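Local coordinates for protein putative hydrolase YdeN (Bacillus subtilis, PDB 1UXO) that probably acts as a serine hydrolase, perhaps an esterase, built on the alpha/beta-hydrolase fold, at residues A71-C76 against S99-S104; P77-F82 against I95-G100; K103-L108 against F144-D149; D139-F144 against G164-E169. The protein carries 2 engineered substitutions. All blocks are in the same frame, centred on the assembly; numbering follows the deposited sequence. Where two conformers were deposited one is given.

Interaction 1: A71-C76 against S99-S104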
loop_
_atom_site.group_PDB
_atom_site.type_symbol
_atom_site.label_atom_id
_atom_site.label_comp_id
_atom_site.label_asym_id
_atom_site.label_seq_id
_atom_site.Cartn_x
_atom_site.Cartn_y
_atom_site.Cartn_z
ATOM N N ALA A 71 0.644 -0.133 -2.004
ATOM C CA ALA A 71 -0.610 -0.750 -1.577
ATOM C C ALA A 71 -1.743 0.238 -1.646
ATOM O O ALA A 71 -1.508 1.452 -1.516
ATOM C CB ALA A 71 -0.443 -1.264 -0.155
ATOM N N HIS A 72 -2.967 -0.297 -1.833
ATOM C CA HIS A 72 -4.151 0.489 -1.859
ATOM C C HIS A 72 -5.150 0.019 -0.804
ATOM O O HIS A 72 -5.419 -1.189 -0.655
ATOM C CB HIS A 72 -4.815 0.448 -3.249
ATOM C CG HIS A 72 -6.035 1.338 -3.366
ATOM N ND1 HIS A 72 -7.219 0.887 -3.915
ATOM C CD2 HIS A 72 -6.237 2.651 -3.064
ATOM C CE1 HIS A 72 -8.108 1.873 -3.907
ATOM N NE2 HIS A 72 -7.542 2.954 -3.408
ATOM N N SER A 73 -5.602 0.985 -0.024
ATOM C CA SER A 73 -6.683 0.814 0.938
ATOM C C SER A 73 -6.386 -0.343 1.917
ATOM O O SER A 73 -5.345 -0.299 2.627
ATOM C CB SER A 73 -8.013 0.721 0.162
ATOM O OG SER A 73 -9.118 0.926 1.045
ATOM N N LEU A 74 -7.205 -1.399 1.905
ATOM C CA LEU A 74 -6.986 -2.562 2.824
ATOM C C LEU A 74 -5.631 -3.224 2.691
ATOM O O LEU A 74 -5.094 -3.770 3.670
ATOM C CB LEU A 74 -8.089 -3.604 2.683
ATOM C CG LEU A 74 -8.175 -4.680 3.753
ATOM C CD1 LEU A 74 -8.553 -4.108 5.170
ATOM C CD2 LEU A 74 -9.146 -5.817 3.310
ATOM N N GLY A 75 -5.006 -3.134 1.522
ATOM C CA GLY A 75 -3.657 -3.673 1.381
ATOM C C GLY A 75 -2.642 -3.005 2.277
ATOM O O GLY A 75 -1.603 -3.582 2.590
ATOM N N CYS A 76 -2.913 -1.751 2.610
ATOM C CA CYS A 76 -2.055 -0.977 3.518
ATOM C C CYS A 76 -1.884 -1.607 4.909
ATOM O O CYS A 76 -0.731 -1.925 5.268
ATOM C CB CYS A 76 -2.462 0.497 3.538
ATOM S SG CYS A 76 -2.421 1.278 1.903
ATOM N N SER A 99 -4.366 5.654 0.218
ATOM C CA SER A 99 -5.536 5.609 1.102
ATOM C C SER A 99 -5.297 4.716 2.287
ATOM O O SER A 99 -6.202 3.969 2.695
ATOM C CB SER A 99 -6.743 5.172 0.336
ATOM O OG SER A 99 -6.881 5.932 -0.817
ATOM N N GLY A 100 -4.072 4.771 2.823
ATOM C CA GLY A 100 -3.698 3.931 3.950
ATOM C C GLY A 100 -4.409 4.304 5.247
ATOM O O GLY A 100 -4.754 5.489 5.510
ATOM N N PHE A 101 -4.592 3.308 6.091
ATOM C CA PHE A 101 -5.220 3.510 7.368
ATOM C C PHE A 101 -4.734 2.378 8.308
ATOM O O PHE A 101 -4.270 1.327 7.828
ATOM C CB PHE A 101 -6.759 3.520 7.262
ATOM C CG PHE A 101 -7.337 2.245 6.707
ATOM C CD1 PHE A 101 -7.882 1.280 7.548
ATOM C CD2 PHE A 101 -7.316 2.013 5.332
ATOM C CE1 PHE A 101 -8.404 0.100 7.031
ATOM C CE2 PHE A 101 -7.842 0.829 4.796
ATOM C CZ PHE A 101 -8.374 -0.138 5.639
ATOM N N ALA A 102 -4.807 2.623 9.615
ATOM C CA ALA A 102 -4.383 1.637 10.641
ATOM C C ALA A 102 -5.383 1.547 11.829
ATOM O O ALA A 102 -4.987 1.203 12.967
ATOM C CB ALA A 102 -2.999 2.029 11.190
ATOM N N LYS A 103 -6.650 1.900 11.585
ATOM C CA LYS A 103 -7.735 1.758 12.570
ATOM C C LYS A 103 -9.061 1.491 11.863
ATOM O O LYS A 103 -9.171 1.631 10.636
ATOM C CB LYS A 103 -7.870 2.979 13.444
ATOM C CG LYS A 103 -8.315 4.274 12.735
ATOM C CD LYS A 103 -7.932 5.463 13.581
ATOM C CE LYS A 103 -8.318 6.739 12.973
ATOM N NZ LYS A 103 -8.002 7.917 13.840
ATOM N N SER A 104 -10.069 1.067 12.632
ATOM C CA SER A 104 -11.352 0.667 12.069
ATOM C C SER A 104 -11.954 1.715 11.169
ATOM O O SER A 104 -12.017 2.903 11.543
ATOM C CB SER A 104 -12.361 0.498 13.225
ATOM O OG SER A 104 -13.646 0.267 12.758
#
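F101 stands its CG between its own backbone N and carbonyl carbon (chi1 60°), on the side of the bend at S73 and L74, and the ring carries on from there to touch it; C76 sets SG anti to its carbonyl carbon (chi1 -57°), pointing it at the chain of G100. The ring touches with its outer atoms: F101 CE2 lies 3.4 Å from S73 C, and the edge near CE2 faces L74 N close to the ring plane. F101 CZ meets L74 CD1 at 4.0 Å, the two side chains crossing obliquely. Further along, C76 SG rests 3.6 Å from G100 CA. S99 O sits 3.6 Å from S73 CA, in the plane of the F101 ring at its edge, and has no polar partner in the model.

S99 OG comes to the edge of the H72 ring, 4.0 Å from H72 NE2, but NE2 itself is hydrogen-bonded to H166 O. The bend is a type II' turn from H72 to G75, and the positive phi of S73 (55°) between strand 67-72 and helix 75-84 is that of the nucleophile elbow of alpha/beta hydrolases, consistent with the predicted role of S73 in the charge relay. The chemistry across the contact is van der Waals throughout, so the elbow is held from this side by shape, with one buried carbonyl paying a likely polar cost.

Interaction 2: P77-F82 against I95-G100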
loop_
_atom_site.group_PDB
_atom_site.type_symbol
_atom_site.label_atom_id
_atom_site.label_comp_id
_atom_site.label_asym_id
_atom_site.label_seq_id
_atom_site.Cartn_x
_atom_site.Cartn_y
_atom_site.Cartn_z
ATOM N N PRO A 77 -2.957 -1.773 5.705
ATOM C CA PRO A 77 -2.768 -2.386 7.014
ATOM C C PRO A 77 -2.250 -3.816 6.907
ATOM O O PRO A 77 -1.511 -4.292 7.771
ATOM C CB PRO A 77 -4.154 -2.307 7.674
ATOM C CG PRO A 77 -5.143 -2.125 6.512
ATOM C CD PRO A 77 -4.353 -1.306 5.540
ATOM N N ALA A 78 -2.580 -4.492 5.820
ATOM C CA ALA A 78 -2.039 -5.795 5.599
ATOM C C ALA A 78 -0.518 -5.816 5.477
ATOM O O ALA A 78 0.153 -6.575 6.175
ATOM C CB ALA A 78 -2.676 -6.439 4.364
ATOM N N ILE A 79 0.027 -4.942 4.664
ATOM C CA ILE A 79 1.487 -4.947 4.523
ATOM C C ILE A 79 2.139 -4.381 5.817
ATOM O O ILE A 79 3.239 -4.773 6.148
ATOM C CB ILE A 79 1.980 -4.221 3.241
ATOM C CG1 ILE A 79 1.608 -2.785 3.195
ATOM C CG2 ILE A 79 1.631 -5.007 1.935
ATOM C CD1 ILE A 79 2.525 -2.034 2.055
ATOM N N LEU A 80 1.450 -3.503 6.563
ATOM C CA LEU A 80 1.986 -3.021 7.852
ATOM C C LEU A 80 2.120 -4.191 8.855
ATOM O O LEU A 80 3.160 -4.352 9.550
ATOM C CB LEU A 80 1.131 -1.876 8.462
ATOM C CG LEU A 80 1.109 -0.567 7.674
ATOM C CD1 LEU A 80 0.150 0.402 8.299
ATOM C CD2 LEU A 80 2.481 0.015 7.513
ATOM N N ARG A 81 1.090 -5.019 8.932
ATOM C CA ARG A 81 1.165 -6.198 9.776
ATOM C C ARG A 81 2.242 -7.156 9.308
ATOM O O ARG A 81 2.918 -7.785 10.123
ATOM C CB ARG A 81 -0.151 -6.889 9.857
ATOM C CG ARG A 81 -1.181 -6.131 10.600
ATOM C CD ARG A 81 -0.846 -6.104 12.127
ATOM N NE ARG A 81 -1.871 -5.388 12.820
ATOM C CZ ARG A 81 -1.738 -4.787 13.977
ATOM N NH1 ARG A 81 -0.594 -4.839 14.670
ATOM N NH2 ARG A 81 -2.803 -4.136 14.424
ATOM N N PHE A 82 2.367 -7.320 7.993
ATOM C CA PHE A 82 3.416 -8.152 7.407
ATOM C C PHE A 82 4.792 -7.686 7.814
ATOM O O PHE A 82 5.645 -8.496 8.240
ATOM C CB PHE A 82 3.222 -8.151 5.890
ATOM C CG PHE A 82 4.118 -9.036 5.154
ATOM C CD1 PHE A 82 4.073 -10.405 5.318
ATOM C CD2 PHE A 82 5.020 -8.484 4.223
ATOM C CE1 PHE A 82 4.957 -11.230 4.568
ATOM C CE2 PHE A 82 5.877 -9.310 3.458
ATOM C CZ PHE A 82 5.833 -10.680 3.655
ATOM N N ILE A 95 7.843 1.941 0.847
ATOM C CA ILE A 95 6.405 1.657 0.803
ATOM C C ILE A 95 5.630 2.929 0.478
ATOM O O ILE A 95 5.999 4.068 0.879
ATOM C CB ILE A 95 5.886 1.059 2.140
ATOM C CG1 ILE A 95 6.046 2.026 3.310
ATOM C CG2 ILE A 95 6.491 -0.292 2.459
ATOM C CD1 ILE A 95 5.501 1.447 4.636
ATOM N N ILE A 96 4.589 2.758 -0.319
ATOM C CA ILE A 96 3.664 3.813 -0.597
ATOM C C ILE A 96 2.273 3.289 -0.287
ATOM O O ILE A 96 1.859 2.254 -0.823
ATOM C CB ILE A 96 3.757 4.253 -2.038
ATOM C CG1 ILE A 96 5.144 4.801 -2.367
ATOM C CG2 ILE A 96 2.774 5.345 -2.312
ATOM C CD1 ILE A 96 5.318 5.177 -3.863
ATOM N N LEU A 97 1.585 3.986 0.586
ATOM C CA LEU A 97 0.283 3.552 1.088
ATOM C C LEU A 97 -0.771 4.478 0.557
ATOM O O LEU A 97 -0.982 5.567 1.099
ATOM C CB LEU A 97 0.279 3.505 2.606
ATOM C CG LEU A 97 1.484 2.788 3.220
ATOM C CD1 LEU A 97 1.473 2.861 4.750
ATOM C CD2 LEU A 97 1.503 1.343 2.788
ATOM N N VAL A 98 -1.444 4.038 -0.513
ATOM C CA VAL A 98 -2.535 4.813 -1.108
ATOM C C VAL A 98 -3.837 4.583 -0.360
ATOM O O VAL A 98 -4.309 3.453 -0.268
ATOM C CB VAL A 98 -2.686 4.537 -2.600
ATOM C CG1 VAL A 98 -3.616 5.535 -3.212
ATOM C CG2 VAL A 98 -1.312 4.636 -3.270
ATOM N N SER A 99 -4.366 5.654 0.218
ATOM C CA SER A 99 -5.536 5.609 1.102
ATOM C C SER A 99 -5.297 4.716 2.287
ATOM O O SER A 99 -6.202 3.969 2.695
ATOM C CB SER A 99 -6.743 5.172 0.336
ATOM O OG SER A 99 -6.881 5.932 -0.817
ATOM N N GLY A 100 -4.072 4.771 2.823
ATOM C CA GLY A 100 -3.698 3.931 3.950
ATOM C C GLY A 100 -4.409 4.304 5.247
ATOM O O GLY A 100 -4.754 5.489 5.510
#
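L97 reaches from its strand to I79 and L80 on the helix, and its side chain can be followed outward. CB leaves the strand toward the helix and passes beside the sulfur of C76; a CB on G100, at the end of the type II turn that starts at L97, would come within 3.0 Å of L97 CB. CG is placed anti to the carbonyl carbon (chi1 -48°) and is the point where the chain forks. One branch, L97 CD1, goes to L80 and meets L80 CD2 at 4.1 Å. The other, L97 CD2, goes to I79, where it touches I79 CD1 at 3.6 Å and I79 CG1 at 4.1 Å. L97 and I79 slide past each other in opposite directions, so I79 CD1 lies against the CD2 arm of L97, not against its fork.

Two residues back, I95 faces the helix in the same way, more loosely: I95 CG2 is 4.4 Å from I79 CD1, and I95 CD1 is 4.4 Å from L80 CD2. Each helix residue thus meets both strand residues, making a small four-cornered patch of methyl groups, all buried. I79 also touches L69 and A71 of the adjacent strand. I96, between I95 and L97, points to the other face of the sheet, against helix 177-188.

The segments' axes are 10.1 Å apart at closest approach and their directions make 147°, antiparallel but well skewed. This is the packing of helix on sheet in a beta-alpha-beta crossover, here strand 67-72, helix 75-84 and strand 92-98 of the alpha/beta-hydrolase fold.

Interaction 3: K103-L108 against F144-D149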
loop_
_atom_site.group_PDB
_atom_site.type_symbol
_atom_site.label_atom_id
_atom_site.label_comp_id
_atom_site.label_asym_id
_atom_site.label_seq_id
_atom_site.Cartn_x
_atom_site.Cartn_y
_atom_site.Cartn_z
ATOM N N LYS A 103 -6.650 1.900 11.585
ATOM C CA LYS A 103 -7.735 1.758 12.570
ATOM C C LYS A 103 -9.061 1.491 11.863
ATOM O O LYS A 103 -9.171 1.631 10.636
ATOM C CB LYS A 103 -7.870 2.979 13.444
ATOM C CG LYS A 103 -8.315 4.274 12.735
ATOM C CD LYS A 103 -7.932 5.463 13.581
ATOM C CE LYS A 103 -8.318 6.739 12.973
ATOM N NZ LYS A 103 -8.002 7.917 13.840
ATOM N N SER A 104 -10.069 1.067 12.632
ATOM C CA SER A 104 -11.352 0.667 12.069
ATOM C C SER A 104 -11.954 1.715 11.169
ATOM O O SER A 104 -12.017 2.903 11.543
ATOM C CB SER A 104 -12.361 0.498 13.225
ATOM O OG SER A 104 -13.646 0.267 12.758
ATOM N N LEU A 105 -12.463 1.278 10.028
ATOM C CA LEU A 105 -13.235 2.111 9.133
ATOM C C LEU A 105 -14.727 2.026 9.493
ATOM O O LEU A 105 -15.342 0.956 9.393
ATOM C CB LEU A 105 -13.044 1.641 7.684
ATOM C CG LEU A 105 -11.612 1.708 7.136
ATOM C CD1 LEU A 105 -11.691 1.267 5.682
ATOM C CD2 LEU A 105 -10.968 3.102 7.269
ATOM N N PRO A 106 -15.309 3.113 9.981
ATOM C CA PRO A 106 -16.718 3.039 10.371
ATOM C C PRO A 106 -17.679 2.500 9.315
ATOM O O PRO A 106 -18.664 1.856 9.688
ATOM C CB PRO A 106 -17.043 4.475 10.768
ATOM C CG PRO A 106 -15.741 5.008 11.170
ATOM C CD PRO A 106 -14.759 4.463 10.182
ATOM N N THR A 107 -17.415 2.728 8.028
ATOM C CA THR A 107 -18.368 2.266 7.024
ATOM C C THR A 107 -18.072 0.836 6.565
ATOM O O THR A 107 -18.855 0.283 5.798
ATOM C CB THR A 107 -18.486 3.190 5.849
ATOM O OG1 THR A 107 -17.234 3.211 5.169
ATOM C CG2 THR A 107 -18.784 4.644 6.289
ATOM N N LEU A 108 -16.955 0.255 7.005
ATOM C CA LEU A 108 -16.536 -1.121 6.662
ATOM C C LEU A 108 -15.986 -1.848 7.907
ATOM O O LEU A 108 -14.841 -2.298 7.965
ATOM C CB LEU A 108 -15.470 -1.050 5.561
ATOM C CG LEU A 108 -16.004 -0.746 4.151
ATOM C CD1 LEU A 108 -14.834 -0.563 3.137
ATOM C CD2 LEU A 108 -16.901 -1.869 3.646
ATOM N N PHE A 144 -9.703 11.075 5.167
ATOM C CA PHE A 144 -8.405 11.715 5.050
ATOM C C PHE A 144 -7.613 11.813 6.332
ATOM O O PHE A 144 -6.398 11.542 6.341
ATOM C CB PHE A 144 -8.527 13.116 4.398
ATOM C CG PHE A 144 -7.191 13.808 4.235
ATOM C CD1 PHE A 144 -6.327 13.426 3.223
ATOM C CD2 PHE A 144 -6.821 14.854 5.102
ATOM C CE1 PHE A 144 -5.092 14.081 3.084
ATOM C CE2 PHE A 144 -5.605 15.521 4.938
ATOM C CZ PHE A 144 -4.732 15.104 3.970
ATOM N N SER A 145 -8.296 12.144 7.428
ATOM C CA SER A 145 -7.650 12.252 8.742
ATOM C C SER A 145 -6.992 10.952 9.194
ATOM O O SER A 145 -5.975 10.962 9.881
ATOM C CB SER A 145 -8.675 12.700 9.800
ATOM O OG SER A 145 -9.690 11.738 9.934
ATOM N N PHE A 146 -7.590 9.831 8.824
ATOM C CA PHE A 146 -7.013 8.519 9.175
ATOM C C PHE A 146 -5.672 8.284 8.456
ATOM O O PHE A 146 -4.737 7.623 8.994
ATOM C CB PHE A 146 -7.957 7.402 8.758
ATOM C CG PHE A 146 -9.215 7.242 9.584
ATOM C CD1 PHE A 146 -9.894 8.314 10.197
ATOM C CD2 PHE A 146 -9.753 5.989 9.662
ATOM C CE1 PHE A 146 -11.077 8.112 10.907
ATOM C CE2 PHE A 146 -10.964 5.755 10.371
ATOM C CZ PHE A 146 -11.617 6.809 10.999
ATOM N N SER A 147 -5.564 8.789 7.224
ATOM C CA SER A 147 -4.350 8.627 6.425
ATOM C C SER A 147 -3.270 9.592 6.921
ATOM O O SER A 147 -2.111 9.243 7.015
ATOM C CB SER A 147 -4.633 8.853 4.936
ATOM O OG SER A 147 -5.481 7.838 4.429
ATOM N N LYS A 148 -3.670 10.800 7.294
ATOM C CA LYS A 148 -2.746 11.766 7.843
ATOM C C LYS A 148 -2.203 11.278 9.215
ATOM O O LYS A 148 -1.007 11.387 9.479
ATOM C CB LYS A 148 -3.450 13.147 7.986
ATOM C CG LYS A 148 -2.497 14.226 8.529
ATOM C CD LYS A 148 -3.002 15.646 8.313
ATOM C CE LYS A 148 -1.858 16.652 8.232
ATOM N NZ LYS A 148 -2.176 18.040 7.735
ATOM N N ASP A 149 -3.090 10.690 10.033
ATOM C CA ASP A 149 -2.766 10.103 11.343
ATOM C C ASP A 149 -1.725 9.032 11.133
ATOM O O ASP A 149 -0.692 9.032 11.796
ATOM C CB ASP A 149 -4.024 9.458 11.920
ATOM C CG ASP A 149 -3.886 8.892 13.371
ATOM O OD1 ASP A 149 -2.863 9.128 14.077
ATOM O OD2 ASP A 149 -4.763 8.100 13.854
HETATM O O HOH W 1 -8.536 10.558 12.586
#
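K103 lays its side chain across F146 at about a right angle, and its shape explains how. CG stands between the backbone N and the carbonyl carbon (chi1 66°), and beyond it the chain is fully extended. K103 CE therefore comes over the middle of one ring face, 3.4 Å from the F146 centroid and 7° off the ring normal, a close CH-pi contact. K103 NZ, one bond further, is 4.4 Å from the F146 centroid, still over the face, and makes a cation-pi interaction.

F146 has CG anti to its carbonyl carbon (chi1 -72°), on the side of the 103-108 loop, where the ring meets it. S104 O lies at the ring edge, 3.3 Å from F146 CE2. The P106 and F146 side chains meet tip to tip, P106 CD 4.0 Å from F146 CZ, and L105 CD2 touches F146 CD2 from an oblique direction.

K103 NZ also gives a proton to a water 3.0 Å away. That water bonds in turn to S145 OG. A 3.2 Å salt bridge from K103 NZ to D149 OD2 is less certain, since D149 was modelled in two conformers. An alanine in place of K103 would probably leave this face of F146 without its cover and, in the modelled conformer, D149 without its positive mate.

The contact pins the loop after strand 92-98 to the first turns of helix 144-153. S147 hydrogen-bonds G100 O from the same helix, whose F144 packs against strands 128-136 and 157-161.

Interaction 4: D139-F144 against G164-E169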
loop_
_atom_site.group_PDB
_atom_site.type_symbol
_atom_site.label_atom_id
_atom_site.label_comp_id
_atom_site.label_asym_id
_atom_site.label_seq_id
_atom_site.Cartn_x
_atom_site.Cartn_y
_atom_site.Cartn_z
ATOM N N ASP A 139 -12.266 11.533 0.270
ATOM C CA ASP A 139 -12.489 10.104 0.445
ATOM C C ASP A 139 -13.567 9.827 1.527
ATOM O O ASP A 139 -13.467 10.266 2.677
ATOM C CB ASP A 139 -11.165 9.451 0.848
ATOM C CG ASP A 139 -11.135 7.923 0.614
ATOM O OD1 ASP A 139 -12.193 7.232 0.768
ATOM O OD2 ASP A 139 -10.085 7.351 0.258
ATOM N N GLN A 140 -14.633 9.171 1.113
ATOM C CA GLN A 140 -15.702 8.821 2.006
ATOM C C GLN A 140 -15.601 7.375 2.536
ATOM O O GLN A 140 -16.489 6.931 3.294
ATOM C CB GLN A 140 -17.035 9.014 1.252
ATOM C CG GLN A 140 -17.289 10.471 0.715
ATOM C CD GLN A 140 -17.311 11.444 1.822
ATOM O OE1 GLN A 140 -18.056 11.243 2.809
ATOM N NE2 GLN A 140 -16.426 12.459 1.762
ATOM N N ILE A 141 -14.561 6.642 2.160
ATOM C CA ILE A 141 -14.352 5.261 2.655
ATOM C C ILE A 141 -13.264 5.242 3.710
ATOM O O ILE A 141 -13.469 4.774 4.833
ATOM C CB ILE A 141 -14.039 4.290 1.510
ATOM C CG1 ILE A 141 -15.236 4.207 0.540
ATOM C CG2 ILE A 141 -13.710 2.914 2.131
ATOM C CD1 ILE A 141 -14.954 3.484 -0.779
ATOM N N VAL A 142 -12.092 5.769 3.340
ATOM C CA VAL A 142 -10.992 6.024 4.271
ATOM C C VAL A 142 -10.878 7.538 4.531
ATOM O O VAL A 142 -10.342 8.271 3.712
ATOM C CB VAL A 142 -9.649 5.509 3.740
ATOM C CG1 VAL A 142 -8.576 5.723 4.793
ATOM C CG2 VAL A 142 -9.724 3.997 3.461
ATOM N N PRO A 143 -11.355 8.020 5.646
ATOM C CA PRO A 143 -11.294 9.469 5.897
ATOM C C PRO A 143 -9.876 9.942 5.838
ATOM O O PRO A 143 -8.920 9.275 6.315
ATOM C CB PRO A 143 -11.915 9.619 7.284
ATOM C CG PRO A 143 -12.744 8.391 7.430
ATOM C CD PRO A 143 -12.020 7.276 6.741
ATOM N N PHE A 144 -9.703 11.075 5.167
ATOM C CA PHE A 144 -8.405 11.715 5.050
ATOM C C PHE A 144 -7.613 11.813 6.332
ATOM O O PHE A 144 -6.398 11.542 6.341
ATOM C CB PHE A 144 -8.527 13.116 4.398
ATOM C CG PHE A 144 -7.191 13.808 4.235
ATOM C CD1 PHE A 144 -6.327 13.426 3.223
ATOM C CD2 PHE A 144 -6.821 14.854 5.102
ATOM C CE1 PHE A 144 -5.092 14.081 3.084
ATOM C CE2 PHE A 144 -5.605 15.521 4.938
ATOM C CZ PHE A 144 -4.732 15.104 3.970
ATOM N N GLY A 164 -9.827 13.310 -4.918
ATOM C CA GLY A 164 -9.361 12.020 -5.380
ATOM C C GLY A 164 -10.335 10.874 -5.214
ATOM O O GLY A 164 -9.976 9.751 -5.497
ATOM N N GLY A 165 -11.558 11.138 -4.745
ATOM C CA GLY A 165 -12.475 10.090 -4.321
ATOM C C GLY A 165 -11.757 9.103 -3.389
ATOM O O GLY A 165 -11.166 9.512 -2.393
ATOM N N HIS A 166 -11.828 7.811 -3.708
ATOM C CA HIS A 166 -11.005 6.745 -3.072
ATOM C C HIS A 166 -9.998 6.093 -4.100
ATOM O O HIS A 166 -9.542 4.925 -3.942
ATOM C CB HIS A 166 -11.974 5.753 -2.391
ATOM C CG HIS A 166 -11.329 4.629 -1.626
ATOM N ND1 HIS A 166 -10.386 4.825 -0.655
ATOM C CD2 HIS A 166 -11.581 3.288 -1.640
ATOM C CE1 HIS A 166 -10.028 3.647 -0.147
ATOM N NE2 HIS A 166 -10.720 2.693 -0.753
ATOM N N PHE A 167 -9.655 6.850 -5.157
ATOM C CA PHE A 167 -8.765 6.417 -6.234
ATOM C C PHE A 167 -9.224 5.107 -6.926
ATOM O O PHE A 167 -8.438 4.172 -7.167
ATOM C CB PHE A 167 -7.318 6.316 -5.744
ATOM C CG PHE A 167 -6.774 7.581 -5.097
ATOM C CD1 PHE A 167 -6.445 8.687 -5.854
ATOM C CD2 PHE A 167 -6.572 7.638 -3.733
ATOM C CE1 PHE A 167 -5.926 9.849 -5.235
ATOM C CE2 PHE A 167 -6.072 8.778 -3.110
ATOM C CZ PHE A 167 -5.746 9.878 -3.857
ATOM N N LEU A 168 -10.510 5.070 -7.246
ATOM C CA LEU A 168 -11.145 3.928 -7.904
ATOM C C LEU A 168 -11.417 4.145 -9.397
ATOM O O LEU A 168 -11.630 5.291 -9.854
ATOM C CB LEU A 168 -12.491 3.680 -7.188
ATOM C CG LEU A 168 -12.447 3.468 -5.693
ATOM C CD1 LEU A 168 -13.895 3.399 -5.050
ATOM C CD2 LEU A 168 -11.740 2.140 -5.458
ATOM N N GLU A 169 -11.477 3.040 -10.161
ATOM C CA GLU A 169 -11.721 3.069 -11.574
ATOM C C GLU A 169 -13.048 3.751 -11.921
ATOM O O GLU A 169 -13.101 4.469 -12.904
ATOM C CB GLU A 169 -11.712 1.650 -12.191
ATOM C CG GLU A 169 -12.840 0.765 -11.721
ATOM C CD GLU A 169 -12.598 -0.708 -12.022
ATOM O OE1 GLU A 169 -11.463 -1.175 -12.160
ATOM O OE2 GLU A 169 -13.577 -1.433 -12.113
#
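D139 carries the contact with H166 through a carboxylate that three N-H groups grip. D139 OD1 accepts two backbone bonds from its own loop: I141 N at 2.8 Å, nearly in line with the C-O bond, and V142 N at 3.0 Å, from well above the carboxylate plane. The first makes an Asx turn, and the pair fix the rotation of the group. D139 OD2 is left to face H166, and accepts the N-H of H166 ND1 at 2.7 Å on its syn lone pair, with an N-H...O angle of 156°. The oxygen lies near the plane of the imidazole, although carboxylate and ring planes are 61° apart.

D139 and H166 are the predicted acid and base of a charge relay whose nucleophile would be S73, and the ring sits about 3 Å from the S73 side chain at nearest atoms. As in other alpha/beta hydrolases, the acid and the histidine come from loops that follow strands, here 128-136 and 157-161. An alanine at D139 would probably leave ND1-H of H166 without its acceptor and the ring freer to turn, with the N-H groups of I141 and V142 also losing their mate.

H166 CG, anti to its backbone N (chi1 -177°), starts the imidazole on the side of the 139-144 loop, where I141 covers one face: I141 CB stands 4.1 Å from the H166 centroid, almost on the normal, and I141 CD1 reaches H166 CD2 at 3.5 Å. V142 CG2 touches H166 CE1 at 3.6 Å, from an oblique direction. Over one face of the carboxylate, G165 O comes within 3.2 Å of D139 CA and is itself hydrogen-bonded to S136 OG.

Overall arrangement
From the N terminus, the chain leaves strand 67-72 through the elbow of interaction 1 and enters helix 75-84; its return to the sheet along strand 92-98 closes interaction 2. That smaller loop lies within the one closed by interaction 1, and the two share S99 and G100. The second segment of interaction 1 runs into interaction 3 at K103 and S104. Interactions 3 and 4 cross: 139-144 opens interaction 4 before helix 144-153 closes interaction 3, and 164-169 comes last. In space interaction 4 returns to interaction 1, where H166 lies beside S73. The sheet's central crossover is thus tied to the loops at the ends of its later strands.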